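Local structure of sugar ABC transporter (Agrobacterium radiobacter, 4RXT) at residues T6-V11 with G61-I66; T14-W19 with S200-A205; V135-N140 with V168-A173; Y250-D255 with V273-N278. The protein binds arabinose between its two lobes and probably delivers sugar to an ABC-type import system. All blocks are in the same frame, centred on the assembly; numbering follows the deposited sequence.

In the fold
The chain opens with segment 6-11, and contact 1 closes the first loop when 61-66 enters the same sheet. Contact 2 starts at 14-19, inside that loop, and ends at 200-205, so contacts 1 and 2 cross. It joins the first lobe to the second across the sugar cleft. Contact 3 lies wholly within the span of contact 2. It pairs two strands of the second lobe's sheet and meets contact 2 through Ser200, Asn201 and Met204. Contact 4 comes last, after contacts 1 to 3 have closed. Its helix 249-264 lies in the first lobe, touching Ile9 and Tyr18, and its segment 273-278 runs from the first lobe's sheet to the second's.

Contact 1 of 4, residues T6-V11 with G61-I66; sequences TIPIIV and GKPAAI
Pro8 sets the CD corner of its ring against Pro63 CB, 3.6 Å away, and the two rings cross at about a right angle. The contact lies at the start of two neighbouring parallel strands, 9-11 and 66-68, in the alpha/beta sheet of the first lobe. Segment 61-66 is the loop that leads from helix 48-60 into the second of them. Pro8 and Ile10 carry the pairing on with backbone bonds to Val67.

Further into the sheet, Ile10 CD1 reaches Ile66 CG2 at 3.9 Å. In Ile66, chi1 of -69° sets CG1 beside the backbone N and leaves CG2, the touching branch, anti to it. Both isoleucines also pack on helix 48-60, Ile10 through Ile54 and Leu55 and Ile66 through Val59. Ile7 CG2 meets Ala65 CB at 4.2 Å, and these two residues also lie against Ala260 of helix 249-264. This end of the two strands is thus packed between helices 48-60 and 249-264.

Ala65 O is buried without a hydrogen-bond donor. Proline has no N-H to offer, and Pro8 CD sits 3.2 Å from this oxygen. Ile7 CA turns its hydrogen to Ala65 O as well, at 3.3 Å. One backbone bond links the segments: Ala64 N donates to Thr6 O over 2.9 Å, nearly in line with the carbonyl (C=O...N 163°).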
loop_
_atom_site.group_PDB
_atom_site.type_symbol
_atom_site.label_atom_id
_atom_site.label_comp_id
_atom_site.label_asym_id
_atom_site.label_seq_id
_atom_site.Cartn_x
_atom_site.Cartn_y
_atom_site.Cartn_z
ATOM N N THR A 6 -3.887 -24.087 -11.603
ATOM C CA THR A 6 -4.227 -22.684 -11.769
ATOM C C THR A 6 -4.353 -22.011 -10.404
ATOM O O THR A 6 -5.066 -22.478 -9.511
ATOM C CB THR A 6 -5.535 -22.494 -12.581
ATOM O OG1 THR A 6 -5.403 -23.125 -13.871
ATOM C CG2 THR A 6 -5.848 -21.022 -12.753
ATOM N N ILE A 7 -3.630 -20.909 -10.251
ATOM C CA ILE A 7 -3.664 -20.066 -9.041
ATOM C C ILE A 7 -3.809 -18.603 -9.481
ATOM O O ILE A 7 -2.819 -17.941 -9.784
ATOM C CB ILE A 7 -2.415 -20.293 -8.137
ATOM C CG1 ILE A 7 -2.306 -21.769 -7.771
ATOM C CG2 ILE A 7 -2.528 -19.410 -6.897
ATOM C CD1 ILE A 7 -1.087 -22.138 -6.948
ATOM N N PRO A 8 -5.058 -18.119 -9.575
ATOM C CA PRO A 8 -5.284 -16.720 -9.851
ATOM C C PRO A 8 -4.757 -15.808 -8.752
ATOM O O PRO A 8 -4.738 -16.181 -7.571
ATOM C CB PRO A 8 -6.805 -16.590 -9.923
ATOM C CG PRO A 8 -7.313 -17.974 -10.058
ATOM C CD PRO A 8 -6.322 -18.818 -9.350
ATOM N N ILE A 9 -4.376 -14.614 -9.164
ATOM C CA ILE A 9 -4.081 -13.517 -8.239
ATOM C C ILE A 9 -5.057 -12.378 -8.535
ATOM O O ILE A 9 -5.257 -11.997 -9.707
ATOM C CB ILE A 9 -2.609 -13.015 -8.326
ATOM C CG1 ILE A 9 -2.349 -11.975 -7.221
ATOM C CG2 ILE A 9 -2.208 -12.568 -9.747
ATOM C CD1 ILE A 9 -0.869 -11.785 -6.925
ATOM N N ILE A 10 -5.661 -11.876 -7.462
ATOM C CA ILE A 10 -6.664 -10.827 -7.543
ATOM C C ILE A 10 -6.120 -9.634 -6.793
ATOM O O ILE A 10 -5.970 -9.654 -5.576
ATOM C CB ILE A 10 -8.019 -11.263 -6.916
ATOM C CG1 ILE A 10 -8.517 -12.547 -7.581
ATOM C CG2 ILE A 10 -9.057 -10.136 -7.033
ATOM C CD1 ILE A 10 -9.684 -13.194 -6.874
ATOM N N VAL A 11 -5.812 -8.586 -7.538
ATOM C CA VAL A 11 -5.285 -7.355 -6.974
ATOM C C VAL A 11 -6.389 -6.325 -6.791
ATOM O O VAL A 11 -7.506 -6.531 -7.271
ATOM C CB VAL A 11 -4.135 -6.786 -7.800
ATOM C CG1 VAL A 11 -2.973 -7.789 -7.824
ATOM C CG2 VAL A 11 -4.603 -6.436 -9.211
ATOM N N GLY A 61 -14.571 -21.339 -10.830
ATOM C CA GLY A 61 -13.672 -22.049 -11.759
ATOM C C GLY A 61 -12.805 -23.152 -11.160
ATOM O O GLY A 61 -12.022 -23.810 -11.862
ATOM N N LYS A 62 -12.946 -23.380 -9.860
ATOM C CA LYS A 62 -12.264 -24.492 -9.185
ATOM C C LYS A 62 -10.720 -24.477 -9.329
ATOM O O LYS A 62 -10.084 -25.486 -9.666
ATOM C CB LYS A 62 -12.816 -25.823 -9.651
ATOM C CG LYS A 62 -14.290 -25.979 -9.317
ATOM C CD LYS A 62 -14.833 -27.296 -9.856
ATOM C CE LYS A 62 -16.322 -27.433 -9.596
ATOM N NZ LYS A 62 -16.608 -27.672 -8.150
ATOM N N PRO A 63 -10.097 -23.325 -9.043
ATOM C CA PRO A 63 -8.639 -23.303 -9.118
ATOM C C PRO A 63 -8.014 -24.012 -7.918
ATOM O O PRO A 63 -8.722 -24.320 -6.946
ATOM C CB PRO A 63 -8.332 -21.801 -9.050
ATOM C CG PRO A 63 -9.407 -21.247 -8.159
ATOM C CD PRO A 63 -10.644 -22.031 -8.573
ATOM N N ALA A 64 -6.709 -24.246 -7.951
ATOM C CA ALA A 64 -6.040 -24.929 -6.821
ATOM C C ALA A 64 -5.902 -24.068 -5.579
ATOM O O ALA A 64 -5.839 -24.565 -4.442
ATOM C CB ALA A 64 -4.662 -25.428 -7.248
ATOM N N ALA A 65 -5.785 -22.764 -5.815
ATOM C CA ALA A 65 -5.687 -21.805 -4.742
ATOM C C ALA A 65 -5.923 -20.413 -5.347
ATOM O O ALA A 65 -5.917 -20.272 -6.572
ATOM C CB ALA A 65 -4.328 -21.897 -4.077
ATOM N N ILE A 66 -6.110 -19.425 -4.489
ATOM C CA ILE A 66 -6.252 -18.036 -4.897
ATOM C C ILE A 66 -5.409 -17.149 -3.991
ATOM O O ILE A 66 -5.388 -17.343 -2.759
ATOM C CB ILE A 66 -7.747 -17.563 -4.835
ATOM C CG1 ILE A 66 -8.588 -18.264 -5.916
ATOM C CG2 ILE A 66 -7.861 -16.037 -4.964
ATOM C CD1 ILE A 66 -10.084 -18.225 -5.655
#

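Contact 2 of 4, residues T14-W19 with S200-A205; sequences TTSFYW and SNLIMA. With ARA (alpha-L-arabinopyranose), chain B.
Leu202 pushes its CD2 methyl against the first turn of helix 17-33. The apolar contact is small: CD2 lies 4.0 Å from Tyr18 CB and also touches Phe17 CB. The nearest atom to Leu202 CD2 is Tyr18 N, at 3.7 Å. Leu202 CG is anti to its backbone N (chi1 175°), and CD2 extends from it to the other lobe. No direct hydrogen bond joins the two segments.

The polar bonds are helix caps, one in each segment. Asn201 OD1 accepts from Met204 N at 3.0 Å, with a nearly straight N-H...O angle of 170°. Ser16 OG caps helix 17-33 through a weak bond from Tyr18 N.

Aromatic rings line one side of the sugar, while Asp93, Asp227, Glu45, Ser146, Arg150 and Lys12 hydrogen-bond to it. The Tyr18 ring lies with one face to the arabinopyranose, whose C1 sits over the ring centre. Trp19 CZ2 comes within 3.7 Å of sugar C3. The two rings also meet each other, with Tyr18 CD2 over the centre of the Trp19 ring. Their polar ends are anchored by acids of the same pocket: Tyr18 OH bonds to Asp93 and Trp19 NE1 to Glu45. Asn201 is a sugar-binding residue on the far side of the cleft.

The contact therefore bridges the two lobes beside the bound sugar. Helix 17-33 belongs to the lobe of strand 9-11, and helix 202-214 follows strand 194-199 of the other lobe, with Met204 packed on Ile138 of strand 133-139.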
loop_
_atom_site.group_PDB
_atom_site.type_symbol
_atom_site.label_atom_id
_atom_site.label_comp_id
_atom_site.label_asym_id
_atom_site.label_seq_id
_atom_site.Cartn_x
_atom_site.Cartn_y
_atom_site.Cartn_z
ATOM N N THR A 14 -5.864 -3.065 -11.229
ATOM C CA THR A 14 -4.884 -3.440 -12.267
ATOM C C THR A 14 -4.211 -2.268 -12.983
ATOM O O THR A 14 -3.216 -2.485 -13.659
ATOM C CB THR A 14 -5.541 -4.339 -13.337
ATOM O OG1 THR A 14 -6.617 -3.617 -13.975
ATOM C CG2 THR A 14 -6.048 -5.655 -12.724
ATOM N N THR A 15 -4.753 -1.062 -12.839
ATOM C CA THR A 15 -4.208 0.151 -13.461
ATOM C C THR A 15 -3.145 0.874 -12.632
ATOM O O THR A 15 -2.544 1.827 -13.088
ATOM C CB THR A 15 -5.335 1.167 -13.774
ATOM O OG1 THR A 15 -5.827 1.759 -12.563
ATOM C CG2 THR A 15 -6.496 0.496 -14.520
ATOM N N SER A 16 -2.919 0.408 -11.419
ATOM C CA SER A 16 -1.979 1.029 -10.481
ATOM C C SER A 16 -0.585 0.426 -10.650
ATOM O O SER A 16 -0.451 -0.769 -10.710
ATOM C CB SER A 16 -2.480 0.750 -9.054
ATOM O OG SER A 16 -1.495 1.013 -8.051
ATOM N N PHE A 17 0.447 1.267 -10.710
ATOM C CA PHE A 17 1.815 0.762 -10.825
ATOM C C PHE A 17 2.182 -0.172 -9.683
ATOM O O PHE A 17 2.893 -1.148 -9.879
ATOM C CB PHE A 17 2.797 1.907 -10.872
ATOM C CG PHE A 17 4.219 1.488 -11.048
ATOM C CD1 PHE A 17 4.654 0.993 -12.248
ATOM C CD2 PHE A 17 5.106 1.599 -10.000
ATOM C CE1 PHE A 17 5.990 0.628 -12.409
ATOM C CE2 PHE A 17 6.427 1.258 -10.136
ATOM C CZ PHE A 17 6.868 0.749 -11.339
ATOM N N TYR A 18 1.730 0.149 -8.477
ATOM C CA TYR A 18 2.025 -0.712 -7.355
ATOM C C TYR A 18 1.531 -2.154 -7.598
ATOM O O TYR A 18 2.267 -3.125 -7.397
ATOM C CB TYR A 18 1.354 -0.161 -6.112
ATOM C CG TYR A 18 1.587 -1.014 -4.890
ATOM C CD1 TYR A 18 2.723 -0.868 -4.101
ATOM C CD2 TYR A 18 0.640 -1.975 -4.485
ATOM C CE1 TYR A 18 2.918 -1.647 -2.966
ATOM C CE2 TYR A 18 0.856 -2.760 -3.365
ATOM C CZ TYR A 18 1.969 -2.570 -2.585
ATOM O OH TYR A 18 2.181 -3.335 -1.455
ATOM N N TRP A 19 0.264 -2.266 -8.001
ATOM C CA TRP A 19 -0.317 -3.597 -8.268
ATOM C C TRP A 19 0.300 -4.279 -9.462
ATOM O O TRP A 19 0.353 -5.487 -9.518
ATOM C CB TRP A 19 -1.862 -3.555 -8.385
ATOM C CG TRP A 19 -2.468 -3.154 -7.085
ATOM C CD1 TRP A 19 -3.062 -1.981 -6.799
ATOM C CD2 TRP A 19 -2.342 -3.862 -5.859
ATOM N NE1 TRP A 19 -3.361 -1.909 -5.463
ATOM C CE2 TRP A 19 -2.939 -3.071 -4.866
ATOM C CE3 TRP A 19 -1.796 -5.088 -5.509
ATOM C CZ2 TRP A 19 -2.999 -3.479 -3.570
ATOM C CZ3 TRP A 19 -1.866 -5.499 -4.222
ATOM C CH2 TRP A 19 -2.453 -4.696 -3.272
ATOM N N SER A 200 -0.655 8.384 2.458
ATOM C CA SER A 200 -0.341 7.045 2.963
ATOM C C SER A 200 -0.349 5.878 1.956
ATOM O O SER A 200 -0.321 4.721 2.364
ATOM C CB SER A 200 -1.254 6.686 4.101
ATOM O OG SER A 200 -2.576 6.640 3.613
ATOM N N ASN A 201 -0.402 6.188 0.662
ATOM C CA ASN A 201 -0.169 5.169 -0.358
ATOM C C ASN A 201 0.376 5.827 -1.640
ATOM O O ASN A 201 0.480 7.043 -1.713
ATOM C CB ASN A 201 -1.428 4.309 -0.585
ATOM C CG ASN A 201 -2.437 4.950 -1.536
ATOM O OD1 ASN A 201 -2.537 6.178 -1.627
ATOM N ND2 ASN A 201 -3.168 4.130 -2.250
ATOM N N LEU A 202 0.631 5.009 -2.651
ATOM C CA LEU A 202 1.220 5.542 -3.886
ATOM C C LEU A 202 0.352 6.656 -4.496
ATOM O O LEU A 202 0.848 7.671 -4.962
ATOM C CB LEU A 202 1.375 4.424 -4.895
ATOM C CG LEU A 202 1.859 4.846 -6.281
ATOM C CD1 LEU A 202 3.237 5.443 -6.121
ATOM C CD2 LEU A 202 1.858 3.632 -7.191
ATOM N N ILE A 203 -0.946 6.407 -4.552
ATOM C CA ILE A 203 -1.881 7.268 -5.251
ATOM C C ILE A 203 -1.947 8.640 -4.593
ATOM O O ILE A 203 -1.927 9.669 -5.231
ATOM C CB ILE A 203 -3.298 6.627 -5.354
ATOM C CG1 ILE A 203 -3.226 5.202 -5.947
ATOM C CG2 ILE A 203 -4.248 7.517 -6.153
ATOM C CD1 ILE A 203 -2.479 5.120 -7.266
ATOM N N MET A 204 -2.010 8.645 -3.265
ATOM C CA MET A 204 -1.965 9.914 -2.571
ATOM C C MET A 204 -0.600 10.600 -2.644
ATOM O O MET A 204 -0.518 11.840 -2.761
ATOM C CB MET A 204 -2.436 9.772 -1.110
ATOM C CG MET A 204 -3.907 9.413 -0.923
ATOM S SD MET A 204 -5.104 10.641 -1.606
ATOM C CE MET A 204 -5.381 9.988 -3.269
ATOM N N ALA A 205 0.465 9.820 -2.599
ATOM C CA ALA A 205 1.797 10.413 -2.833
ATOM C C ALA A 205 1.925 11.111 -4.201
ATOM O O ALA A 205 2.492 12.186 -4.303
ATOM C CB ALA A 205 2.865 9.352 -2.691
HETATM C C1 ARA B . -0.267 0.511 -1.602
HETATM C C2 ARA B . -1.052 -0.223 -0.498
HETATM C C3 ARA B . -2.313 -0.827 -1.093
HETATM C C4 ARA B . -3.128 0.220 -1.872
HETATM C C5 ARA B . -2.340 1.432 -2.142
HETATM O O1 ARA B . 0.401 1.355 -0.672
HETATM O O2 ARA B . -0.263 -1.287 0.068
HETATM O O3 ARA B . -3.044 -1.470 -0.036
HETATM O O4 ARA B . -4.193 0.784 -1.104
HETATM O O5 ARA B . -0.999 1.202 -2.607
#

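Contact 3 of 4, residues V135-N140 with V168-A173; sequences VVIITN and VADKYA
Ile137 pairs with Asp170, Ile138 with Lys171 and Thr139 with Tyr172 in parallel register. The strand axes approach to 4.7 Å and diverge by only 11°. Ile137 and Thr139 supply both backbone groups: Ile137 N donates to Ala169 O, and Thr139 N to Lys171 O. In return Lys171 N donates to Ile137 O and Ala173 N to Thr139 O, the latter over 2.8 Å. Val168 N to Val135 O completes the set.

On one face, Val136 CG1 meets Ala169 CB at 3.6 Å and also touches Val168 CG2. Ile138 lies on this face too and packs on Met204 and Val208 of helix 202-214.

On the other face, the Ile137 and Asp170 side chains run side by side, with Ile137 CG2 3.6 Å from Asp170 OD1. Thr139 and Tyr172 do the same. With Thr139 OG1 beside the backbone N (chi1 -58°), CG2 is anti to that N and touches Tyr172 CE2 at 3.5 Å.

A water ties this face together. It accepts from Thr139 OG1 (2.7 Å) and donates to Asp170 OD1 and to Lys171 O (2.8 Å). Lys171 O thus takes two donors. The same water sits over the centre of the Tyr172 ring. Asp170 is also salt-bridged to Arg151, and Tyr172 OH bonds to Glu148, both on helix 145-161.

That helix links the two strands, so this is a beta-alpha-beta crossover in the second lobe, with Asn140, just past the strand, beside the sugar site.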
loop_
_atom_site.group_PDB
_atom_site.type_symbol
_atom_site.label_atom_id
_atom_site.label_comp_id
_atom_site.label_asym_id
_atom_site.label_seq_id
_atom_site.Cartn_x
_atom_site.Cartn_y
_atom_site.Cartn_z
ATOM N N VAL A 135 0.062 19.449 11.004
ATOM C CA VAL A 135 0.224 18.404 10.005
ATOM C C VAL A 135 -1.125 17.813 9.632
ATOM O O VAL A 135 -2.116 17.960 10.361
ATOM C CB VAL A 135 1.195 17.303 10.489
ATOM C CG1 VAL A 135 2.535 17.949 10.821
ATOM C CG2 VAL A 135 0.641 16.450 11.645
ATOM N N VAL A 136 -1.141 17.124 8.490
ATOM C CA VAL A 136 -2.331 16.487 7.961
ATOM C C VAL A 136 -2.027 15.072 7.475
ATOM O O VAL A 136 -0.897 14.746 7.175
ATOM C CB VAL A 136 -3.002 17.321 6.831
ATOM C CG1 VAL A 136 -3.330 18.715 7.334
ATOM C CG2 VAL A 136 -2.172 17.414 5.583
ATOM N N ILE A 137 -3.055 14.234 7.464
ATOM C CA ILE A 137 -3.001 12.939 6.871
ATOM C C ILE A 137 -4.081 12.861 5.786
ATOM O O ILE A 137 -5.206 13.315 5.948
ATOM C CB ILE A 137 -3.110 11.777 7.910
ATOM C CG1 ILE A 137 -3.104 10.417 7.223
ATOM C CG2 ILE A 137 -4.324 11.936 8.796
ATOM C CD1 ILE A 137 -2.975 9.220 8.148
ATOM N N ILE A 138 -3.683 12.288 4.653
ATOM C CA ILE A 138 -4.578 12.082 3.534
ATOM C C ILE A 138 -4.490 10.611 3.108
ATOM O O ILE A 138 -3.392 10.099 2.793
ATOM C CB ILE A 138 -4.265 13.021 2.337
ATOM C CG1 ILE A 138 -4.185 14.484 2.786
ATOM C CG2 ILE A 138 -5.299 12.812 1.214
ATOM C CD1 ILE A 138 -3.605 15.405 1.739
ATOM N N THR A 139 -5.654 9.975 3.103
ATOM C CA THR A 139 -5.871 8.548 2.876
ATOM C C THR A 139 -6.695 8.337 1.601
ATOM O O THR A 139 -7.688 9.013 1.366
ATOM C CB THR A 139 -6.543 7.886 4.114
ATOM O OG1 THR A 139 -5.709 8.109 5.251
ATOM C CG2 THR A 139 -6.749 6.407 3.906
ATOM N N ASN A 140 -6.238 7.406 0.780
ATOM C CA ASN A 140 -6.764 7.172 -0.586
ATOM C C ASN A 140 -8.280 6.976 -0.621
ATOM O O ASN A 140 -8.962 7.503 -1.406
ATOM C CB ASN A 140 -6.051 5.929 -1.176
ATOM C CG ASN A 140 -6.285 5.708 -2.649
ATOM O OD1 ASN A 140 -6.360 4.587 -3.096
ATOM N ND2 ASN A 140 -6.357 6.731 -3.362
ATOM N N VAL A 168 -4.291 18.570 12.213
ATOM C CA VAL A 168 -5.355 19.518 11.925
ATOM C C VAL A 168 -6.319 19.070 10.834
ATOM O O VAL A 168 -7.354 19.674 10.652
ATOM C CB VAL A 168 -4.825 20.947 11.637
ATOM C CG1 VAL A 168 -3.966 21.435 12.788
ATOM C CG2 VAL A 168 -4.009 21.004 10.347
ATOM N N ALA A 169 -5.970 18.023 10.101
ATOM C CA ALA A 169 -6.890 17.441 9.107
ATOM C C ALA A 169 -6.567 15.979 8.907
ATOM O O ALA A 169 -5.389 15.560 8.968
ATOM C CB ALA A 169 -6.879 18.189 7.790
ATOM N N ASP A 170 -7.633 15.207 8.688
ATOM C CA ASP A 170 -7.541 13.762 8.507
ATOM C C ASP A 170 -8.541 13.463 7.411
ATOM O O ASP A 170 -9.723 13.393 7.672
ATOM C CB ASP A 170 -7.869 13.137 9.850
ATOM C CG ASP A 170 -7.853 11.627 9.884
ATOM O OD1 ASP A 170 -7.764 10.920 8.870
ATOM O OD2 ASP A 170 -7.985 11.126 11.022
ATOM N N LYS A 171 -8.065 13.420 6.164
ATOM C CA LYS A 171 -8.948 13.469 4.995
ATOM C C LYS A 171 -8.862 12.184 4.196
ATOM O O LYS A 171 -7.810 11.500 4.197
ATOM C CB LYS A 171 -8.576 14.644 4.073
ATOM C CG LYS A 171 -8.911 15.988 4.656
ATOM C CD LYS A 171 -10.397 16.192 4.465
ATOM C CE LYS A 171 -10.851 17.618 4.664
ATOM N NZ LYS A 171 -12.224 17.539 5.226
ATOM N N TYR A 172 -9.965 11.872 3.523
ATOM C CA TYR A 172 -10.031 10.725 2.619
ATOM C C TYR A 172 -10.400 11.192 1.254
ATOM O O TYR A 172 -11.260 12.057 1.092
ATOM C CB TYR A 172 -11.109 9.735 3.075
ATOM C CG TYR A 172 -10.755 8.979 4.364
ATOM C CD1 TYR A 172 -11.044 9.505 5.626
ATOM C CD2 TYR A 172 -10.125 7.756 4.303
ATOM C CE1 TYR A 172 -10.715 8.818 6.783
ATOM C CE2 TYR A 172 -9.808 7.067 5.436
ATOM C CZ TYR A 172 -10.127 7.585 6.678
ATOM O OH TYR A 172 -9.795 6.842 7.813
ATOM N N ALA A 173 -9.775 10.560 0.284
ATOM C CA ALA A 173 -10.054 10.828 -1.117
ATOM C C ALA A 173 -11.032 9.728 -1.616
ATOM O O ALA A 173 -11.706 9.038 -0.804
ATOM C CB ALA A 173 -8.732 10.911 -1.937
HETATM O O HOH W 1 -6.768 10.227 6.492
#

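Contact 4 of 4, residues Y250-D255 with V273-N278; sequences YRMGYD and VDTGAN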
loop_
_atom_site.group_PDB
_atom_site.type_symbol
_atom_site.label_atom_id
_atom_site.label_comp_id
_atom_site.label_asym_id
_atom_site.label_seq_id
_atom_site.Cartn_x
_atom_site.Cartn_y
_atom_site.Cartn_z
ATOM N N TYR A 250 6.687 -6.787 -5.120
ATOM C CA TYR A 250 7.154 -7.891 -5.979
ATOM C C TYR A 250 7.166 -9.204 -5.208
ATOM O O TYR A 250 6.654 -10.225 -5.677
ATOM C CB TYR A 250 8.531 -7.601 -6.550
ATOM C CG TYR A 250 8.969 -8.594 -7.605
ATOM C CD1 TYR A 250 8.653 -8.380 -8.925
ATOM C CD2 TYR A 250 9.677 -9.748 -7.258
ATOM C CE1 TYR A 250 9.072 -9.268 -9.926
ATOM C CE2 TYR A 250 10.085 -10.659 -8.217
ATOM C CZ TYR A 250 9.787 -10.431 -9.552
ATOM O OH TYR A 250 10.216 -11.338 -10.494
ATOM N N ARG A 251 7.713 -9.164 -3.992
ATOM C CA ARG A 251 7.753 -10.368 -3.153
ATOM C C ARG A 251 6.367 -10.835 -2.744
ATOM O O ARG A 251 6.122 -12.023 -2.708
ATOM C CB ARG A 251 8.640 -10.145 -1.924
ATOM C CG ARG A 251 8.665 -11.337 -0.984
ATOM C CD ARG A 251 9.450 -11.058 0.255
ATOM N NE ARG A 251 9.491 -12.239 1.098
ATOM C CZ ARG A 251 9.971 -12.246 2.336
ATOM N NH1 ARG A 251 10.449 -11.132 2.878
ATOM N NH2 ARG A 251 9.996 -13.373 3.021
ATOM N N MET A 252 5.477 -9.897 -2.392
ATOM C CA MET A 252 4.091 -10.273 -2.092
ATOM C C MET A 252 3.478 -11.103 -3.242
ATOM O O MET A 252 2.812 -12.130 -3.006
ATOM C CB MET A 252 3.209 -9.056 -1.742
ATOM C CG MET A 252 3.496 -8.380 -0.393
ATOM S SD MET A 252 2.392 -6.904 -0.232
ATOM C CE MET A 252 3.589 -5.683 0.329
ATOM N N GLY A 253 3.702 -10.687 -4.487
ATOM C CA GLY A 253 3.218 -11.420 -5.652
ATOM C C GLY A 253 3.911 -12.764 -5.842
ATOM O O GLY A 253 3.260 -13.796 -6.002
ATOM N N TYR A 254 5.238 -12.734 -5.774
ATOM C CA TYR A 254 6.049 -13.922 -6.022
ATOM C C TYR A 254 5.823 -14.981 -4.950
ATOM O O TYR A 254 5.483 -16.138 -5.247
ATOM C CB TYR A 254 7.536 -13.556 -6.138
ATOM C CG TYR A 254 8.361 -14.704 -6.681
ATOM C CD1 TYR A 254 8.742 -15.758 -5.864
ATOM C CD2 TYR A 254 8.683 -14.771 -8.038
ATOM C CE1 TYR A 254 9.460 -16.828 -6.374
ATOM C CE2 TYR A 254 9.414 -15.826 -8.559
ATOM C CZ TYR A 254 9.801 -16.851 -7.729
ATOM O OH TYR A 254 10.493 -17.897 -8.295
ATOM N N ASP A 255 6.091 -14.590 -3.707
ATOM C CA ASP A 255 6.004 -15.496 -2.601
ATOM C C ASP A 255 4.536 -15.786 -2.292
ATOM O O ASP A 255 4.239 -16.818 -1.695
ATOM C CB ASP A 255 6.741 -14.986 -1.379
ATOM C CG ASP A 255 8.241 -15.182 -1.478
ATOM O OD1 ASP A 255 8.716 -15.870 -2.412
ATOM O OD2 ASP A 255 8.951 -14.677 -0.597
ATOM N N VAL A 273 3.905 -13.642 7.058
ATOM C CA VAL A 273 5.215 -13.223 6.550
ATOM C C VAL A 273 5.180 -11.695 6.485
ATOM O O VAL A 273 4.320 -11.116 5.817
ATOM C CB VAL A 273 5.558 -13.797 5.143
ATOM C CG1 VAL A 273 6.848 -13.199 4.606
ATOM C CG2 VAL A 273 5.666 -15.315 5.211
ATOM N N ASP A 274 6.119 -11.078 7.212
ATOM C CA ASP A 274 6.356 -9.645 7.204
ATOM C C ASP A 274 7.342 -9.311 6.117
ATOM O O ASP A 274 8.526 -9.645 6.198
ATOM C CB ASP A 274 6.868 -9.204 8.597
ATOM C CG ASP A 274 7.136 -7.716 8.709
ATOM O OD1 ASP A 274 7.133 -7.030 7.679
ATOM O OD2 ASP A 274 7.388 -7.244 9.847
ATOM N N THR A 275 6.835 -8.644 5.092
ATOM C CA THR A 275 7.631 -8.372 3.886
ATOM C C THR A 275 8.469 -7.066 3.979
ATOM O O THR A 275 9.234 -6.731 3.053
ATOM C CB THR A 275 6.762 -8.420 2.604
ATOM O OG1 THR A 275 5.607 -7.584 2.755
ATOM C CG2 THR A 275 6.320 -9.845 2.288
ATOM N N GLY A 276 8.339 -6.340 5.092
ATOM C CA GLY A 276 9.217 -5.224 5.401
ATOM C C GLY A 276 8.807 -3.869 4.847
ATOM O O GLY A 276 8.086 -3.744 3.845
ATOM N N ALA A 277 9.301 -2.845 5.530
ATOM C CA ALA A 277 9.114 -1.441 5.136
ATOM C C ALA A 277 10.386 -0.660 5.373
ATOM O O ALA A 277 11.074 -0.869 6.361
ATOM C CB ALA A 277 7.987 -0.810 5.934
ATOM N N ASN A 278 10.694 0.256 4.459
ATOM C CA ASN A 278 11.849 1.139 4.589
ATOM C C ASN A 278 11.508 2.564 4.193
ATOM O O ASN A 278 10.941 2.801 3.100
ATOM C CB ASN A 278 13.033 0.666 3.716
ATOM C CG ASN A 278 13.648 -0.646 4.220
ATOM O OD1 ASN A 278 14.570 -0.653 5.049
ATOM N ND2 ASN A 278 13.116 -1.763 3.737
HETATM O O HOH W 2 10.683 -8.382 1.568
HETATM O O HOH W 3 10.067 -11.854 5.939
#
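Arg251 CG stands anti to its backbone N (chi1 177°), the chain runs extended to NE, and the guanidinium beyond it lies over Val273 and Thr275. Val273 CG1 and Thr275 CG2 both lie over one face of that group. The nearer is Val273 CG1, 3.5 Å from Arg251 NH2. In the guanidinium plane, Arg251 NE makes a salt bridge to Asp255 OD2 at 3.0 Å, one helical turn on. This would hold the group's rotation.

NH1 reaches the other segment through water. One water accepts from Arg251 NH1 and donates to Thr275 O (2.7 Å). A second joins Arg251 NH1 to Asp274 O. Met252 crosses Thr275 at about a right angle, with CE 3.7 Å from Thr275 OG1. Met252 also packs on Tyr18, Asp93 and Gln247 of the sugar pocket.

Asp274 OD1 accepts from Gly276 N at 2.9 Å, an Asx turn. Gly276 follows with positive phi (88°). Here the chain leaves strand 272-274 of the first lobe's sheet and enters strand 278-280 of the second's. The helix thus packs beside a strand connection between the lobes, consistent with the hinge of a type I periplasmic binding protein.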